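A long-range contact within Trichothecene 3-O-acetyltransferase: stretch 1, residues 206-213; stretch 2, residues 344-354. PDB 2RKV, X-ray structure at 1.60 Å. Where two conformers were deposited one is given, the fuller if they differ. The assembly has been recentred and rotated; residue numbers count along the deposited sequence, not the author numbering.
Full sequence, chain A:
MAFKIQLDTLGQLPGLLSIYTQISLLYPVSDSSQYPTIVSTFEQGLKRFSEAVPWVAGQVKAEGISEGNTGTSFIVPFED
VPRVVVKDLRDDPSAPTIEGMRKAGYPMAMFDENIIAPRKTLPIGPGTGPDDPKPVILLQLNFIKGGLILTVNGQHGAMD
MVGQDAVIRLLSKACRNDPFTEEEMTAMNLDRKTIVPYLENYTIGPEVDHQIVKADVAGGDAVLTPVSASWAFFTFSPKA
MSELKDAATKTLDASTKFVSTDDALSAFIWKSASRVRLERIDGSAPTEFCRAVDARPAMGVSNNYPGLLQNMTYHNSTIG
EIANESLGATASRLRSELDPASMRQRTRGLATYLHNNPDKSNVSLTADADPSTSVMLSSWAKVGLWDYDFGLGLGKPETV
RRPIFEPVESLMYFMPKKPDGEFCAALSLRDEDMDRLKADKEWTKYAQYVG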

# COMPACT_ATOMS: atom_id res chain seq x y z
N PRO A 206 8.50 4.46 24.52
CA PRO A 206 8.94 5.06 23.25
C PRO A 206 8.49 4.25 22.03
O PRO A 206 8.49 4.77 20.91
CB PRO A 206 10.47 5.03 23.35
CG PRO A 206 10.78 4.01 24.38
CD PRO A 206 9.65 4.08 25.36
N GLU A 207 8.11 3.00 22.24
CA GLU A 207 7.64 2.12 21.16
C GLU A 207 6.49 2.73 20.36
O GLU A 207 6.38 2.49 19.15
CB GLU A 207 7.20 0.76 21.71
CG GLU A 207 8.32 -0.08 22.30
CD GLU A 207 8.61 0.24 23.76
OE1 GLU A 207 7.97 1.14 24.34
OE2 GLU A 207 9.49 -0.44 24.33
N VAL A 208 5.63 3.51 21.04
CA VAL A 208 4.46 4.11 20.40
C VAL A 208 4.61 5.62 20.16
O VAL A 208 3.62 6.33 19.93
CB VAL A 208 3.18 3.78 21.18
CG2 VAL A 208 2.84 2.32 21.19
N ASP A 209 5.85 6.11 20.19
CA ASP A 209 6.12 7.49 19.81
C ASP A 209 5.51 7.73 18.43
O ASP A 209 5.60 6.86 17.55
CB ASP A 209 7.63 7.74 19.73
CG ASP A 209 8.28 7.99 21.10
OD1 ASP A 209 7.59 8.05 22.13
OD2 ASP A 209 9.53 8.13 21.11
N HIS A 210 4.88 8.89 18.23
CA HIS A 210 4.30 9.30 16.94
C HIS A 210 3.06 8.49 16.54
O HIS A 210 2.60 8.60 15.40
CB HIS A 210 5.32 9.23 15.80
CG HIS A 210 6.67 9.78 16.16
ND1 HIS A 210 6.88 11.12 16.42
CD2 HIS A 210 7.87 9.17 16.31
CE1 HIS A 210 8.15 11.31 16.72
NE2 HIS A 210 8.77 10.14 16.66
N GLN A 211 2.53 7.69 17.46
CA GLN A 211 1.40 6.80 17.12
C GLN A 211 0.15 6.98 17.97
O GLN A 211 -0.87 6.31 17.74
CB GLN A 211 1.85 5.35 17.11
CG GLN A 211 2.95 5.10 16.07
CD GLN A 211 3.42 3.66 16.03
OE1 GLN A 211 3.51 3.00 17.06
NE2 GLN A 211 3.73 3.19 14.82
N ILE A 212 0.21 7.88 18.94
CA ILE A 212 -0.96 8.19 19.76
C ILE A 212 -1.27 9.67 19.62
O ILE A 212 -0.43 10.53 19.89
CB ILE A 212 -0.74 7.79 21.24
CG1 ILE A 212 -0.39 6.30 21.35
CG2 ILE A 212 -2.02 8.09 22.06
CD1 ILE A 212 0.11 5.89 22.72
N VAL A 213 -2.49 9.96 19.17
CA VAL A 213 -2.95 11.34 18.98
C VAL A 213 -3.05 12.01 20.36
O VAL A 213 -3.54 11.41 21.32
CB VAL A 213 -4.31 11.38 18.23
CG1 VAL A 213 -4.91 12.78 18.23
CG2 VAL A 213 -4.15 10.88 16.80
N ARG A 344 11.06 -5.15 15.85
CA ARG A 344 10.31 -6.11 16.64
C ARG A 344 9.82 -5.49 17.95
O ARG A 344 8.64 -5.61 18.28
CB ARG A 344 11.13 -7.38 16.91
CG ARG A 344 10.34 -8.46 17.63
CD ARG A 344 11.13 -9.74 17.78
NE ARG A 344 10.35 -10.75 18.49
CZ ARG A 344 10.47 -11.04 19.78
NH1 ARG A 344 11.36 -10.41 20.53
NH2 ARG A 344 9.70 -11.98 20.32
N GLN A 345 10.71 -4.82 18.69
CA GLN A 345 10.33 -4.21 19.97
C GLN A 345 9.22 -3.17 19.78
O GLN A 345 8.24 -3.15 20.52
CB GLN A 345 11.56 -3.62 20.68
CG GLN A 345 11.27 -2.86 22.00
CD GLN A 345 10.75 -3.75 23.13
OE1 GLN A 345 10.06 -3.26 24.04
NE2 GLN A 345 11.08 -5.03 23.10
N ARG A 346 9.38 -2.32 18.76
CA ARG A 346 8.43 -1.25 18.51
C ARG A 346 7.07 -1.82 18.15
O ARG A 346 6.04 -1.39 18.68
CB ARG A 346 8.95 -0.31 17.42
CG ARG A 346 10.16 0.53 17.88
CD ARG A 346 10.66 1.48 16.80
NE ARG A 346 9.61 2.39 16.38
CZ ARG A 346 9.04 2.37 15.18
NH1 ARG A 346 9.46 1.52 14.24
NH2 ARG A 346 8.06 3.22 14.90
N THR A 347 7.07 -2.81 17.27
CA THR A 347 5.84 -3.43 16.78
C THR A 347 5.13 -4.16 17.92
O THR A 347 3.90 -4.10 18.04
CB THR A 347 6.13 -4.36 15.58
OG1 THR A 347 6.74 -3.58 14.54
CG2 THR A 347 4.84 -4.99 15.04
N ARG A 348 5.90 -4.84 18.77
CA ARG A 348 5.33 -5.50 19.95
C ARG A 348 4.70 -4.46 20.90
O ARG A 348 3.66 -4.72 21.49
CB ARG A 348 6.37 -6.34 20.68
CG ARG A 348 6.78 -7.59 19.93
CD ARG A 348 7.85 -8.36 20.70
NE ARG A 348 7.30 -8.95 21.92
CZ ARG A 348 8.02 -9.35 22.96
NH1 ARG A 348 9.34 -9.20 22.97
NH2 ARG A 348 7.41 -9.88 24.02
N GLY A 349 5.35 -3.31 21.02
CA GLY A 349 4.84 -2.22 21.85
C GLY A 349 3.51 -1.67 21.35
O GLY A 349 2.55 -1.54 22.12
N LEU A 350 3.46 -1.37 20.05
CA LEU A 350 2.22 -0.89 19.43
C LEU A 350 1.08 -1.92 19.60
O LEU A 350 -0.02 -1.57 20.03
CB LEU A 350 2.44 -0.56 17.95
CG LEU A 350 1.18 -0.12 17.19
CD1 LEU A 350 0.52 1.13 17.81
CD2 LEU A 350 1.49 0.12 15.74
N ALA A 351 1.37 -3.19 19.29
CA ALA A 351 0.37 -4.25 19.45
C ALA A 351 -0.10 -4.35 20.90
O ALA A 351 -1.29 -4.48 21.16
CB ALA A 351 0.90 -5.60 18.95
N THR A 352 0.83 -4.25 21.85
CA THR A 352 0.50 -4.36 23.28
C THR A 352 -0.38 -3.19 23.74
O THR A 352 -1.38 -3.41 24.44
CB THR A 352 1.78 -4.47 24.15
OG1 THR A 352 2.51 -5.63 23.74
CG2 THR A 352 1.41 -4.64 25.62
N TYR A 353 -0.02 -1.97 23.34
CA TYR A 353 -0.83 -0.80 23.67
C TYR A 353 -2.26 -0.95 23.14
O TYR A 353 -3.23 -0.68 23.85
CB TYR A 353 -0.20 0.48 23.12
CG TYR A 353 -0.94 1.72 23.56
CD1 TYR A 353 -0.67 2.32 24.78
CD2 TYR A 353 -1.94 2.28 22.75
CE1 TYR A 353 -1.35 3.46 25.19
CE2 TYR A 353 -2.64 3.42 23.16
CZ TYR A 353 -2.34 4.00 24.38
OH TYR A 353 -3.01 5.13 24.78
N LEU A 354 -2.38 -1.38 21.88
CA LEU A 354 -3.69 -1.63 21.29
C LEU A 354 -4.44 -2.69 22.09
O LEU A 354 -5.60 -2.51 22.46
CB LEU A 354 -3.53 -2.06 19.83
CG LEU A 354 -3.20 -0.93 18.86
CD1 LEU A 354 -2.58 -1.50 17.59
CD2 LEU A 354 -4.44 -0.08 18.54
O HOH W 1 9.70 4.21 18.60
O HOH W 2 6.87 4.43 17.19

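Stretch 2 is helical throughout, as its regular i to i−4 backbone hydrogen bonds attest, for instance G349 N to Q345 O at 2.9 Å and Y353 N to G349 O at 2.9 Å. Stretch 1 is a short 3-10 segment, residues 206-207, followed by a type II beta turn from V208 to Q211, closed by Q211 N donating to V208 O at 3.0 Å. Together they bury 473 Å², counting both sides.

The backbones come closest at E207 and R346, whose CA atoms are 4.4 Å apart. G349 makes this approach possible: E207 CB lies 3.8 Å from G349 CA, and an ideal CB placed on the glycine would fall 2.3 Å from E207 CB, a clash.

Apolar contacts continue along the helix. V208, directed toward it, places CG2 3.7 Å from L350 CA and 4.0 Å from Y353 CB; the other methyl of V208 is not modelled, so contacts of that branch cannot be assessed. I212 sits over a face of the Y353 ring, its CD1 3.7 Å from the ring centroid and 19° off the normal. This is CH-pi geometry, in which a methyl group meets the pi cloud. Q211 OE1 lies 3.6 Å from L350 CD1, a van der Waals contact.

No direct hydrogen bond between the stretches is clear. E207 OE2 approaches the side-chain amide of Q345, whose orientation is uncertain, so that pairing remains open. The well-defined polar links run through water. Water 1 donates to P206 O at 2.7 Å and accepts from R346 NE at 2.9 Å. Water 2 donates to E207 O and D209 O, each at 2.8 Å, and accepts from R346 NH2 at 2.9 Å. Each water thus bridges the arginine to stretch 1, accepting from its guanidinium and donating its own hydrogens to backbone carbonyls.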